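Putative flavoprotein decarboxylase (Streptomyces olivoviridis, PDB 6JLS) acts as an FMN-dependent cysteine decarboxylase in thioviridamide biosynthesis, holding its flavin between neighbouring subunits of a multimeric assembly. Local coordinates at residues P128-P133 / L189-E194; D94-A99 / T119-A124; T18-L23 / V87-E92; H34-L39 / G45-A50; K108-I113 / L149-A154. All coordinates share one frame; numbering follows the deposited sequence.

Contact 1 (P128-P133 / L189-E194); sequences PVILAP and LKSAAE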
# COMPACT_ATOMS: atom_id res chain seq x y z
N PRO A 128 -2.82 20.71 -38.93
CA PRO A 128 -1.92 19.69 -39.49
C PRO A 128 -1.38 18.74 -38.42
O PRO A 128 -1.04 19.15 -37.31
CB PRO A 128 -0.78 20.52 -40.10
CG PRO A 128 -1.39 21.83 -40.39
CD PRO A 128 -2.47 22.07 -39.39
N VAL A 129 -1.31 17.46 -38.79
CA VAL A 129 -0.78 16.41 -37.92
C VAL A 129 0.37 15.73 -38.64
O VAL A 129 0.19 15.16 -39.72
CB VAL A 129 -1.86 15.38 -37.55
CG1 VAL A 129 -1.23 14.23 -36.80
CG2 VAL A 129 -2.94 16.03 -36.71
N ILE A 130 1.55 15.76 -38.03
CA ILE A 130 2.73 15.12 -38.58
C ILE A 130 3.10 13.93 -37.69
O ILE A 130 3.21 14.07 -36.47
CB ILE A 130 3.90 16.10 -38.72
CG1 ILE A 130 3.62 17.13 -39.82
CG2 ILE A 130 5.15 15.35 -39.11
CD1 ILE A 130 2.60 18.22 -39.49
N LEU A 131 3.30 12.76 -38.31
CA LEU A 131 3.63 11.53 -37.61
C LEU A 131 4.98 11.01 -38.08
O LEU A 131 5.24 10.96 -39.29
CB LEU A 131 2.56 10.47 -37.85
CG LEU A 131 1.10 10.86 -37.64
CD1 LEU A 131 0.21 9.74 -38.12
CD2 LEU A 131 0.84 11.13 -36.17
N ALA A 132 5.83 10.61 -37.13
CA ALA A 132 7.16 10.05 -37.43
C ALA A 132 7.22 8.60 -36.94
O ALA A 132 7.57 8.34 -35.77
CB ALA A 132 8.26 10.89 -36.78
N PRO A 133 6.87 7.63 -37.79
CA PRO A 133 6.94 6.22 -37.37
C PRO A 133 8.36 5.83 -37.00
O PRO A 133 9.33 6.25 -37.64
CB PRO A 133 6.46 5.45 -38.60
CG PRO A 133 5.75 6.44 -39.45
CD PRO A 133 6.42 7.76 -39.18
N LEU A 189 6.20 22.90 -38.62
CA LEU A 189 6.17 24.36 -38.50
C LEU A 189 5.75 25.03 -39.79
O LEU A 189 5.04 26.04 -39.76
CB LEU A 189 7.53 24.87 -38.03
CG LEU A 189 7.86 24.41 -36.60
CD1 LEU A 189 9.29 24.74 -36.21
CD2 LEU A 189 6.88 25.01 -35.61
N LYS A 190 6.16 24.50 -40.95
CA LYS A 190 5.70 25.08 -42.21
C LYS A 190 4.19 24.98 -42.34
O LYS A 190 3.51 25.98 -42.59
CB LYS A 190 6.41 24.43 -43.40
CG LYS A 190 7.89 24.83 -43.52
CD LYS A 190 8.57 24.26 -44.77
CE LYS A 190 8.18 25.04 -46.03
NZ LYS A 190 8.68 26.45 -46.02
N SER A 191 3.63 23.78 -42.12
CA SER A 191 2.18 23.59 -42.20
C SER A 191 1.44 24.47 -41.21
O SER A 191 0.34 24.96 -41.52
CB SER A 191 1.83 22.12 -41.93
OG SER A 191 2.52 21.25 -42.80
N ALA A 192 2.00 24.68 -40.01
CA ALA A 192 1.34 25.51 -39.01
C ALA A 192 1.25 26.97 -39.44
O ALA A 192 0.38 27.69 -38.94
CB ALA A 192 2.08 25.39 -37.67
N ALA A 193 2.11 27.41 -40.35
CA ALA A 193 2.03 28.79 -40.84
C ALA A 193 0.71 29.06 -41.55
O ALA A 193 0.17 30.17 -41.45
CB ALA A 193 3.20 29.08 -41.77
N GLU A 194 0.16 28.08 -42.26
CA GLU A 194 -1.14 28.25 -42.90
C GLU A 194 -2.24 27.51 -42.16
O GLU A 194 -2.91 28.08 -41.30
CB GLU A 194 -1.09 27.78 -44.36
CG GLU A 194 0.16 28.18 -45.11
CD GLU A 194 1.28 27.19 -44.91
OE1 GLU A 194 2.45 27.62 -44.84
OE2 GLU A 194 0.99 25.98 -44.82

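Contact 2 (D94-A99 / T119-A124); sequences DAVVVA and TQIVMA. With FMN (flavin mononucleotide), chain B.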
# COMPACT_ATOMS: atom_id res chain seq x y z
N ASP A 94 -1.66 24.76 -33.52
CA ASP A 94 -1.47 24.97 -34.95
C ASP A 94 -0.79 23.80 -35.63
O ASP A 94 -0.81 23.71 -36.86
CB ASP A 94 -0.66 26.25 -35.20
CG ASP A 94 -1.27 27.45 -34.52
OD1 ASP A 94 -2.49 27.66 -34.68
OD2 ASP A 94 -0.52 28.16 -33.82
N ALA A 95 -0.20 22.89 -34.86
CA ALA A 95 0.26 21.62 -35.40
C ALA A 95 0.43 20.66 -34.24
O ALA A 95 0.74 21.08 -33.12
CB ALA A 95 1.58 21.77 -36.17
N VAL A 96 0.23 19.38 -34.53
CA VAL A 96 0.41 18.28 -33.59
C VAL A 96 1.40 17.32 -34.22
O VAL A 96 1.17 16.86 -35.34
CB VAL A 96 -0.92 17.58 -33.28
CG1 VAL A 96 -0.71 16.33 -32.41
CG2 VAL A 96 -1.92 18.55 -32.66
N VAL A 97 2.49 17.01 -33.52
CA VAL A 97 3.52 16.09 -34.00
C VAL A 97 3.56 14.87 -33.08
O VAL A 97 3.64 15.02 -31.85
CB VAL A 97 4.90 16.75 -34.06
CG1 VAL A 97 5.93 15.79 -34.64
CG2 VAL A 97 4.84 18.02 -34.86
N VAL A 98 3.51 13.68 -33.66
CA VAL A 98 3.74 12.44 -32.91
C VAL A 98 5.08 11.89 -33.39
O VAL A 98 5.20 11.41 -34.53
CB VAL A 98 2.61 11.43 -33.07
CG1 VAL A 98 2.85 10.21 -32.17
CG2 VAL A 98 1.28 12.07 -32.73
N ALA A 99 6.08 11.96 -32.52
CA ALA A 99 7.46 11.66 -32.88
C ALA A 99 8.25 11.34 -31.62
O ALA A 99 8.57 12.24 -30.83
CB ALA A 99 8.07 12.85 -33.62
N THR A 119 -3.63 9.75 -28.25
CA THR A 119 -4.51 9.46 -29.38
C THR A 119 -5.75 10.34 -29.39
O THR A 119 -6.26 10.66 -30.47
CB THR A 119 -4.91 7.98 -29.39
OG1 THR A 119 -5.41 7.61 -28.09
CG2 THR A 119 -3.72 7.10 -29.76
N GLN A 120 -6.25 10.73 -28.21
CA GLN A 120 -7.39 11.64 -28.17
C GLN A 120 -7.02 13.02 -28.70
O GLN A 120 -7.82 13.68 -29.38
CB GLN A 120 -7.93 11.76 -26.76
CG GLN A 120 -8.71 10.55 -26.30
CD GLN A 120 -8.91 10.58 -24.80
OE1 GLN A 120 -9.32 11.59 -24.25
NE2 GLN A 120 -8.56 9.48 -24.13
N ILE A 121 -5.80 13.49 -28.40
CA ILE A 121 -5.36 14.79 -28.91
C ILE A 121 -5.30 14.77 -30.43
O ILE A 121 -5.77 15.70 -31.09
CB ILE A 121 -4.01 15.18 -28.29
CG1 ILE A 121 -4.22 15.74 -26.87
CG2 ILE A 121 -3.31 16.22 -29.16
CD1 ILE A 121 -2.93 15.77 -26.02
N VAL A 122 -4.73 13.72 -31.01
CA VAL A 122 -4.61 13.66 -32.47
C VAL A 122 -5.99 13.60 -33.11
O VAL A 122 -6.29 14.37 -34.03
CB VAL A 122 -3.74 12.45 -32.89
CG1 VAL A 122 -3.78 12.27 -34.44
CG2 VAL A 122 -2.31 12.64 -32.41
N MET A 123 -6.86 12.72 -32.61
CA MET A 123 -8.17 12.58 -33.24
C MET A 123 -9.06 13.80 -33.03
O MET A 123 -10.03 13.97 -33.77
CB MET A 123 -8.87 11.32 -32.75
CG MET A 123 -8.26 10.07 -33.32
SD MET A 123 -9.27 8.62 -33.01
CE MET A 123 -10.75 9.06 -33.95
N ALA A 124 -8.77 14.65 -32.04
CA ALA A 124 -9.51 15.88 -31.84
C ALA A 124 -8.93 17.05 -32.62
O ALA A 124 -9.59 18.09 -32.74
CB ALA A 124 -9.56 16.25 -30.35
N1 FMN B . -14.61 10.11 -25.91
C2 FMN B . -15.69 9.93 -26.75
O2 FMN B . -15.59 9.16 -27.70
N3 FMN B . -16.85 10.64 -26.54
C4 FMN B . -16.96 11.52 -25.49
O4 FMN B . -18.00 12.15 -25.29
C4A FMN B . -15.88 11.69 -24.63
N5 FMN B . -15.97 12.57 -23.57
C5A FMN B . -14.90 12.75 -22.72
C6 FMN B . -15.02 13.64 -21.67
C7 FMN B . -13.95 13.84 -20.79
C7M FMN B . -14.11 14.81 -19.65
C8 FMN B . -12.75 13.13 -20.98
C8M FMN B . -11.59 13.34 -20.04
C9 FMN B . -12.63 12.23 -22.05
C9A FMN B . -13.71 12.04 -22.92
N10 FMN B . -13.62 11.16 -23.99
C10 FMN B . -14.70 10.98 -24.84
C1' FMN B . -12.36 10.38 -24.22
C2' FMN B . -12.57 8.95 -23.68
O2' FMN B . -12.82 8.93 -22.29
C3' FMN B . -11.39 8.05 -24.00
O3' FMN B . -11.35 7.84 -25.39
C4' FMN B . -11.53 6.73 -23.25
O4' FMN B . -10.37 5.91 -23.32
C5' FMN B . -12.74 5.95 -23.74
O5' FMN B . -12.69 4.72 -23.06
P FMN B . -13.84 3.62 -23.23
O1P FMN B . -14.44 3.74 -24.62
O2P FMN B . -13.23 2.24 -23.08
O3P FMN B . -14.93 3.85 -22.22

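Contact 3 (T18-L23 / V87-E92); sequences TLTMCL and VRIAAE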
# COMPACT_ATOMS: atom_id res chain seq x y z
N THR A 18 1.30 27.68 -31.68
CA THR A 18 1.13 26.72 -30.60
C THR A 18 1.33 25.32 -31.17
O THR A 18 0.53 24.87 -32.01
CB THR A 18 -0.26 26.83 -29.97
OG1 THR A 18 -0.42 28.12 -29.37
CG2 THR A 18 -0.47 25.76 -28.92
N LEU A 19 2.38 24.64 -30.74
CA LEU A 19 2.68 23.29 -31.22
C LEU A 19 2.58 22.28 -30.09
O LEU A 19 3.14 22.48 -29.01
CB LEU A 19 4.07 23.23 -31.85
CG LEU A 19 4.41 21.88 -32.48
CD1 LEU A 19 5.11 22.07 -33.81
CD2 LEU A 19 5.25 21.00 -31.56
N THR A 20 1.89 21.18 -30.35
CA THR A 20 1.80 20.08 -29.40
C THR A 20 2.61 18.89 -29.91
O THR A 20 2.37 18.41 -31.03
CB THR A 20 0.35 19.67 -29.16
OG1 THR A 20 -0.35 20.77 -28.53
CG2 THR A 20 0.27 18.45 -28.26
N MET A 21 3.55 18.44 -29.09
CA MET A 21 4.44 17.32 -29.35
C MET A 21 3.95 16.09 -28.57
O MET A 21 3.75 16.17 -27.35
CB MET A 21 5.86 17.72 -28.93
CG MET A 21 6.88 16.62 -28.87
SD MET A 21 8.56 17.27 -28.52
CE MET A 21 8.19 18.80 -27.70
N CYS A 22 3.76 14.97 -29.26
CA CYS A 22 3.33 13.74 -28.61
C CYS A 22 4.43 12.69 -28.64
O CYS A 22 5.11 12.51 -29.66
CB CYS A 22 2.06 13.16 -29.26
SG CYS A 22 0.56 14.18 -29.15
N LEU A 23 4.60 11.99 -27.52
CA LEU A 23 5.66 11.00 -27.36
C LEU A 23 5.06 9.62 -27.08
O LEU A 23 4.23 9.48 -26.17
CB LEU A 23 6.60 11.40 -26.24
CG LEU A 23 7.33 12.74 -26.40
CD1 LEU A 23 8.33 12.92 -25.26
CD2 LEU A 23 8.03 12.80 -27.74
N VAL A 87 -8.06 18.14 -24.82
CA VAL A 87 -8.87 18.45 -26.00
C VAL A 87 -8.90 19.96 -26.24
O VAL A 87 -8.92 20.43 -27.39
CB VAL A 87 -10.28 17.87 -25.85
CG1 VAL A 87 -11.16 18.27 -27.03
CG2 VAL A 87 -10.21 16.35 -25.71
N ARG A 88 -8.89 20.75 -25.16
CA ARG A 88 -8.68 22.18 -25.32
C ARG A 88 -7.34 22.46 -26.00
O ARG A 88 -7.25 23.32 -26.87
CB ARG A 88 -8.75 22.86 -23.95
CG ARG A 88 -8.96 24.38 -24.01
CD ARG A 88 -8.75 25.03 -22.63
NE ARG A 88 -9.44 24.31 -21.56
CZ ARG A 88 -8.83 23.55 -20.65
NH1 ARG A 88 -7.51 23.42 -20.67
NH2 ARG A 88 -9.53 22.93 -19.71
N ILE A 89 -6.30 21.72 -25.62
CA ILE A 89 -4.97 21.94 -26.19
C ILE A 89 -4.94 21.51 -27.66
O ILE A 89 -4.31 22.16 -28.50
CB ILE A 89 -3.91 21.21 -25.35
CG1 ILE A 89 -3.60 22.01 -24.09
CG2 ILE A 89 -2.64 20.99 -26.15
CD1 ILE A 89 -2.60 21.35 -23.18
N ALA A 90 -5.62 20.41 -27.99
CA ALA A 90 -5.74 20.05 -29.40
C ALA A 90 -6.37 21.18 -30.21
O ALA A 90 -5.85 21.56 -31.27
CB ALA A 90 -6.57 18.77 -29.56
N ALA A 91 -7.47 21.75 -29.70
CA ALA A 91 -8.14 22.83 -30.41
C ALA A 91 -7.23 24.04 -30.58
O ALA A 91 -7.24 24.67 -31.65
CB ALA A 91 -9.42 23.24 -29.68
N GLU A 92 -6.43 24.36 -29.57
CA GLU A 92 -5.54 25.51 -29.57
C GLU A 92 -4.24 25.29 -30.32
O GLU A 92 -3.40 26.19 -30.35
CB GLU A 92 -5.24 25.92 -28.12
CG GLU A 92 -6.49 26.28 -27.31
CD GLU A 92 -6.21 26.50 -25.82
OE1 GLU A 92 -5.06 26.32 -25.38
OE2 GLU A 92 -7.18 26.86 -25.11

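Contact 4 (H34-L39 / G45-A50); sequences HMAAWL and GRLHVA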
# COMPACT_ATOMS: atom_id res chain seq x y z
N HIS A 34 15.32 17.18 -25.60
CA HIS A 34 16.19 17.86 -26.55
C HIS A 34 15.38 18.54 -27.65
O HIS A 34 15.64 19.70 -27.99
CB HIS A 34 17.21 16.88 -27.13
CG HIS A 34 18.00 17.43 -28.27
ND1 HIS A 34 18.62 18.66 -28.23
CD2 HIS A 34 18.26 16.93 -29.50
CE1 HIS A 34 19.23 18.89 -29.38
NE2 HIS A 34 19.03 17.85 -30.17
N MET A 35 14.35 17.85 -28.19
CA MET A 35 13.50 18.44 -29.22
C MET A 35 12.70 19.62 -28.67
O MET A 35 12.54 20.65 -29.35
CB MET A 35 12.54 17.39 -29.80
CG MET A 35 13.22 16.16 -30.41
SD MET A 35 12.12 14.82 -31.02
CE MET A 35 11.05 14.46 -29.63
N ALA A 36 12.17 19.50 -27.45
CA ALA A 36 11.42 20.60 -26.86
C ALA A 36 12.30 21.82 -26.68
O ALA A 36 11.84 22.95 -26.84
CB ALA A 36 10.82 20.16 -25.52
N ALA A 37 13.57 21.61 -26.32
CA ALA A 37 14.49 22.74 -26.19
C ALA A 37 14.81 23.34 -27.55
O ALA A 37 14.84 24.57 -27.70
CB ALA A 37 15.76 22.29 -25.48
N TRP A 38 15.05 22.50 -28.56
CA TRP A 38 15.22 23.00 -29.92
C TRP A 38 14.04 23.86 -30.35
O TRP A 38 14.23 24.98 -30.84
CB TRP A 38 15.41 21.81 -30.87
CG TRP A 38 15.82 22.14 -32.28
CD1 TRP A 38 17.08 22.41 -32.72
CD2 TRP A 38 14.97 22.18 -33.43
NE1 TRP A 38 17.07 22.65 -34.08
CE2 TRP A 38 15.78 22.51 -34.53
CE3 TRP A 38 13.60 21.99 -33.63
CZ2 TRP A 38 15.27 22.65 -35.82
CZ3 TRP A 38 13.10 22.13 -34.91
CH2 TRP A 38 13.93 22.45 -35.99
N LEU A 39 12.81 23.38 -30.14
CA LEU A 39 11.63 24.18 -30.47
C LEU A 39 11.56 25.44 -29.62
O LEU A 39 11.32 26.54 -30.14
CB LEU A 39 10.37 23.35 -30.28
CG LEU A 39 10.24 22.13 -31.18
CD1 LEU A 39 9.05 21.30 -30.76
CD2 LEU A 39 10.11 22.57 -32.62
N GLY A 45 6.00 29.68 -29.93
CA GLY A 45 5.39 30.48 -28.89
C GLY A 45 4.85 29.68 -27.73
O GLY A 45 5.22 29.94 -26.58
N ARG A 46 3.96 28.73 -28.00
CA ARG A 46 3.47 27.80 -26.99
C ARG A 46 3.87 26.39 -27.40
O ARG A 46 3.64 25.99 -28.54
CB ARG A 46 1.95 27.84 -26.85
CG ARG A 46 1.45 29.03 -26.12
CD ARG A 46 0.77 28.62 -24.84
NE ARG A 46 0.52 29.81 -24.02
CZ ARG A 46 1.36 30.27 -23.11
NH1 ARG A 46 2.51 29.64 -22.89
NH2 ARG A 46 1.06 31.36 -22.41
N LEU A 47 4.44 25.65 -26.46
CA LEU A 47 4.78 24.26 -26.67
C LEU A 47 4.03 23.43 -25.65
O LEU A 47 4.06 23.74 -24.45
CB LEU A 47 6.28 24.04 -26.53
CG LEU A 47 6.78 22.62 -26.77
CD1 LEU A 47 6.47 22.19 -28.20
CD2 LEU A 47 8.27 22.60 -26.49
N HIS A 48 3.32 22.39 -26.11
CA HIS A 48 2.72 21.38 -25.25
C HIS A 48 3.32 20.01 -25.55
O HIS A 48 3.70 19.72 -26.69
CB HIS A 48 1.22 21.29 -25.43
CG HIS A 48 0.49 22.58 -25.22
ND1 HIS A 48 0.35 23.16 -23.98
CD2 HIS A 48 -0.16 23.38 -26.09
CE1 HIS A 48 -0.35 24.27 -24.09
NE2 HIS A 48 -0.67 24.43 -25.37
N VAL A 49 3.36 19.15 -24.54
CA VAL A 49 3.87 17.79 -24.69
C VAL A 49 2.89 16.84 -24.02
O VAL A 49 2.42 17.10 -22.91
CB VAL A 49 5.27 17.63 -24.08
CG1 VAL A 49 5.75 16.19 -24.26
CG2 VAL A 49 6.24 18.57 -24.75
N ALA A 50 2.58 15.75 -24.71
CA ALA A 50 1.73 14.68 -24.19
C ALA A 50 2.46 13.36 -24.37
O ALA A 50 3.17 13.17 -25.36
CB ALA A 50 0.39 14.63 -24.91

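Contact 5 (K108-I113 / L149-A154); sequences KLANGI and LDALRA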
# COMPACT_ATOMS: atom_id res chain seq x y z
N LYS A 108 -3.54 2.38 -33.51
CA LYS A 108 -4.73 2.89 -32.84
C LYS A 108 -5.32 4.06 -33.61
O LYS A 108 -6.53 4.11 -33.86
CB LYS A 108 -4.40 3.30 -31.42
CG LYS A 108 -4.02 2.18 -30.46
CD LYS A 108 -3.77 2.74 -29.05
CE LYS A 108 -3.23 1.67 -28.11
NZ LYS A 108 -2.93 2.15 -26.73
N LEU A 109 -4.48 5.03 -34.00
CA LEU A 109 -4.98 6.17 -34.75
C LEU A 109 -5.60 5.71 -36.05
O LEU A 109 -6.71 6.12 -36.40
CB LEU A 109 -3.86 7.17 -35.02
CG LEU A 109 -3.18 7.79 -33.80
CD1 LEU A 109 -1.93 8.60 -34.19
CD2 LEU A 109 -4.17 8.66 -33.04
N ALA A 110 -4.90 4.82 -36.76
CA ALA A 110 -5.38 4.32 -38.04
C ALA A 110 -6.75 3.69 -37.93
O ALA A 110 -7.48 3.64 -38.92
CB ALA A 110 -4.39 3.30 -38.60
N ASN A 111 -7.13 3.20 -36.74
CA ASN A 111 -8.39 2.49 -36.58
C ASN A 111 -9.35 3.23 -35.65
O ASN A 111 -10.35 2.65 -35.21
CB ASN A 111 -8.15 1.06 -36.09
CG ASN A 111 -7.48 0.20 -37.14
OD1 ASN A 111 -8.14 -0.33 -38.05
ND2 ASN A 111 -6.16 0.06 -37.04
N GLY A 112 -9.08 4.51 -35.37
CA GLY A 112 -9.97 5.33 -34.56
C GLY A 112 -10.13 4.90 -33.11
O GLY A 112 -11.19 5.16 -32.53
N ILE A 113 -9.12 4.27 -32.51
CA ILE A 113 -9.21 3.82 -31.12
C ILE A 113 -8.36 4.74 -30.25
O ILE A 113 -7.20 4.46 -29.95
CB ILE A 113 -8.80 2.35 -30.97
CG1 ILE A 113 -9.62 1.47 -31.91
CG2 ILE A 113 -8.91 1.88 -29.51
CD1 ILE A 113 -9.07 0.08 -32.07
N LEU A 149 -0.68 2.91 -42.22
CA LEU A 149 -0.13 4.13 -42.80
C LEU A 149 -1.02 4.66 -43.93
O LEU A 149 -1.24 5.87 -44.05
CB LEU A 149 1.29 3.87 -43.31
CG LEU A 149 2.29 3.29 -42.29
CD1 LEU A 149 3.66 3.12 -42.93
CD2 LEU A 149 2.40 4.17 -41.04
N ASP A 150 -1.57 3.75 -44.75
CA ASP A 150 -2.57 4.16 -45.73
C ASP A 150 -3.74 4.87 -45.06
O ASP A 150 -4.17 5.94 -45.50
CB ASP A 150 -3.09 2.95 -46.52
CG ASP A 150 -2.04 2.30 -47.40
OD1 ASP A 150 -0.98 2.93 -47.64
OD2 ASP A 150 -2.29 1.16 -47.85
N ALA A 151 -4.27 4.28 -43.99
CA ALA A 151 -5.40 4.90 -43.30
C ALA A 151 -5.00 6.25 -42.70
O ALA A 151 -5.77 7.21 -42.76
CB ALA A 151 -5.95 3.94 -42.23
N LEU A 152 -3.80 6.33 -42.11
CA LEU A 152 -3.37 7.57 -41.47
C LEU A 152 -3.28 8.70 -42.48
O LEU A 152 -3.58 9.86 -42.18
CB LEU A 152 -2.02 7.35 -40.79
CG LEU A 152 -2.19 6.50 -39.54
CD1 LEU A 152 -0.87 6.01 -39.02
CD2 LEU A 152 -2.94 7.27 -38.46
N ARG A 153 -2.89 8.36 -43.68
CA ARG A 153 -2.70 9.31 -44.74
C ARG A 153 -4.02 9.72 -45.40
O ARG A 153 -4.14 10.85 -45.88
CB ARG A 153 -1.76 8.66 -45.73
CG ARG A 153 -1.18 9.49 -46.75
CD ARG A 153 -0.17 8.58 -47.35
NE ARG A 153 1.03 8.51 -46.54
CZ ARG A 153 1.87 7.48 -46.55
NH1 ARG A 153 1.60 6.43 -47.30
NH2 ARG A 153 2.97 7.49 -45.81
N ALA A 154 -4.99 8.81 -45.42
CA ALA A 154 -6.36 9.16 -45.78
C ALA A 154 -6.99 10.12 -44.77
O ALA A 154 -7.87 10.89 -45.15
CB ALA A 154 -7.20 7.89 -45.91

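Contact 1 (P128-P133 / L189-E194)
Ser191 meets Pro128 through carbon because its first torsion (chi1 -55°) sets OG anti to the carbonyl carbon, beside the backbone N. From there OG hydrogen-bonds to Val187 O one turn earlier in its own helix, and the CB methylene is presented to the proline ring. CB of Ser191 lies 3.6 Å from Pro128 CB and equally near Pro128 CG, so the two carbons of the ring's flank straddle it. Pro128 CG also comes within 3.8 Å of Ser191 O, and its approach to Ala192 is looser. No hydrogen bond links the two segments, and Pro128 itself is partly exposed. The pair belongs to the layered alpha/beta fold: the last helix, 182-193, lies on one face of the parallel sheet, with the start of strand 129-133 near its C-terminal turn. Backbone bonds tie Pro128 to Val96, and Ile130 to Val96 and Val98, in the neighbouring strand. Two residues further along than Pro128, Ile130 carries CD1 on a bent second torsion (chi2 74°) towards the serine, reaching only 4.5 Å from Ser191 OG, and the same helix covers this buried side chain with Val184 and Ala188.

Contact 2 (D94-A99 / T119-A124)
Helix 117-124 separates the central sheet from a bound FMN at a subunit interface, and its inner side meets strand 95-101 through Val122, Ile121, Val96 and Val98. The CG2 branch of Val122 meets both valines: it lies 3.6 Å from Val98 CG2, the two side chains crossing at about a right angle, and 4.0 Å from Val96 CG1. With chi1 at 172°, Val122 has CG1 anti to the backbone N, which puts CG2 beside that N and towards the strand. Ile121 adds a more distant touch, CG2 standing 4.2 Å from Val96 CG1. All four residues are buried. The segment axes run 9.5 Å apart at 140° between their directions, so the helix passes back over the strand. Such a return is the essence of a beta-alpha-beta crossover, and here the connection from strand 95-101 to its parallel neighbour 129-133 contains helices 103-110 and 117-124. Gln120, on the outer side of the helix, makes packing contact with the ribityl chain of FMN. Its NE2 is 3.2 Å from C3' and its OE1 3.3 Å from C1', while OE1 is hydrogen-bonded to His86 NE2, a bond that should help fix the turn of the amide. FMN is hydrogen-bonded to Cys114 O of this chain, whereas Thr52, Thr102, Ala103, Thr105 and Gly25 of the second subunit bind it from their side. At the helix end, Met123 and Ala124 pack on Val145 and Asn136 of that subunit.

Contact 3 (T18-L23 / V87-E92)
The flat peptide carbonyl of Glu92 directs its oxygen at the side chain of Thr18. Glu92 O lies 3.2 Å from Thr18 CB and 3.3 Å from Thr18 CG2, while Thr18 OG1 stands further off at 3.7 Å; the approach is therefore to carbon, and no hydrogen bond joins the pair. This is the meeting of a strand with a covering helix in a Rossmann-like alpha/beta fold: strand 18-23 runs in the middle of the parallel sheet, and helix 85-91 lies over one face and leads through a short turn into the neighbouring strand 95-101. Strand residues Thr18 and Thr20 direct their side chains to that helix, whereas Leu19 and Met21 face helices 32-40 and 182-193 across the sheet. In both threonines OG1 is anti to the carbonyl carbon and CG2 anti to the backbone N, Thr20 having chi1 at -65°. The hydroxyl of Thr20 is consequently brought up to Ile89, whose side chain crosses it at about a right angle. Polar satisfaction comes from the turn after the helix: Ser93 OG is hydrogen-bonded to Thr20 OG1 and to Ile89 O, linking strand and helix end through one hydroxyl. Ile89 also touches the imidazole of His48 in the next strand. The nearest approach of Ile89 to the strand is made by its CG2 methyl, 3.3 Å from Thr20 OG1.

Contact 4 (H34-L39 / G45-A50)
Strand 18-23, helix 32-40 and strand 46-51 form a beta-alpha-beta unit, and its helix is seated on its second strand chiefly by Leu47, which reaches up between Ala36 and Leu39. Leu47 leaves the strand with CG anti to the backbone N (chi1 -178°), and a second torsion of 62° turns the isopropyl end so that CD2 faces Ala36 and CD1 faces Leu39. CD2 lies 3.7 Å from Ala36 CB and 3.6 Å from Ala36 O, against the helix backbone as well as the methyl. CD1 goes one helical turn on, to Leu39 CD1 at 3.7 Å, and there the two leucine side chains cross at about a right angle. Ala36 and Leu47 are the nearest pair along the backbones, their CA atoms 7.6 Å apart. Leu47 CD1 also comes within 3.4 Å of Leu19 O in the adjoining strand. All three residues of the contact are buried and apolar. Beside them, Asn69 fixes the start of the strand, its side chain bonding to Gly45 O and to Leu47 N, and Phe185 of helix 182-193 packs on Leu39. Apolar packing of the connecting helix on a strand of the sheet is characteristic of a beta-alpha-beta crossover in a Rossmann-like alpha/beta fold.

Contact 5 (K108-I113 / L149-A154)
Leu152 leaves helix 143-154 obliquely at CB, and a first torsion of -72° then swings CG towards Ala110, where it stops 4.0 Å from Ala110 CB and 4.1 Å from Ala110 CA. At the tip the branches part. CD2 fits against the backbone of the other helix, 3.6 Å from Ala110 N and equally close to Leu109 CB, while CD1 turns to Leu131 of the sheet. The methyl of the preceding residue, Ala151, faces Ala110, 3.7 Å from its carbonyl oxygen and 4.0 Å from its CB. The helices come close here, the CA atoms of Ala110 and Leu152 5.1 Å apart, with the alanines at 110 and 151 probably allowing it. The contact falls where helix 103-110 ends in a Schellman motif: Gly112, at positive phi, is the C-prime residue, its N bonding to Leu109 O, and Ile113 N bonds to Lys108 O at 2.9 Å. The latter oxygen also accepts from Asn111 N, the two donors coming from opposite faces of its plane. The turn itself lies at a subunit interface: Asn111 O is hydrogen-bonded to Asn148 ND2 of the second subunit, and Ile113 packs on Ile113 of the third.

In the fold
Four of the five contacts set a helix against the parallel sheet, and contact 5 joins two helices beside it. Contacts 1 and 4 use helices 182-193 and 32-40 on one face; contacts 2 and 3 use helices 117-124 and 85-91 on the other. Contacts 2 and 3 are closest, with centres 6 Å apart on neighbouring strands, whereas contacts 4 and 5 stand 25 Å apart on opposite sides of the chain's centre. Along the chain contact 4 is nested within contact 3; contacts 2 and 5 then interleave, and contact 1 closes last, crossing contact 5. Contacts 2 and 5 both reach a second subunit, and in contact 2 the helix packed on the sheet also touches FMN.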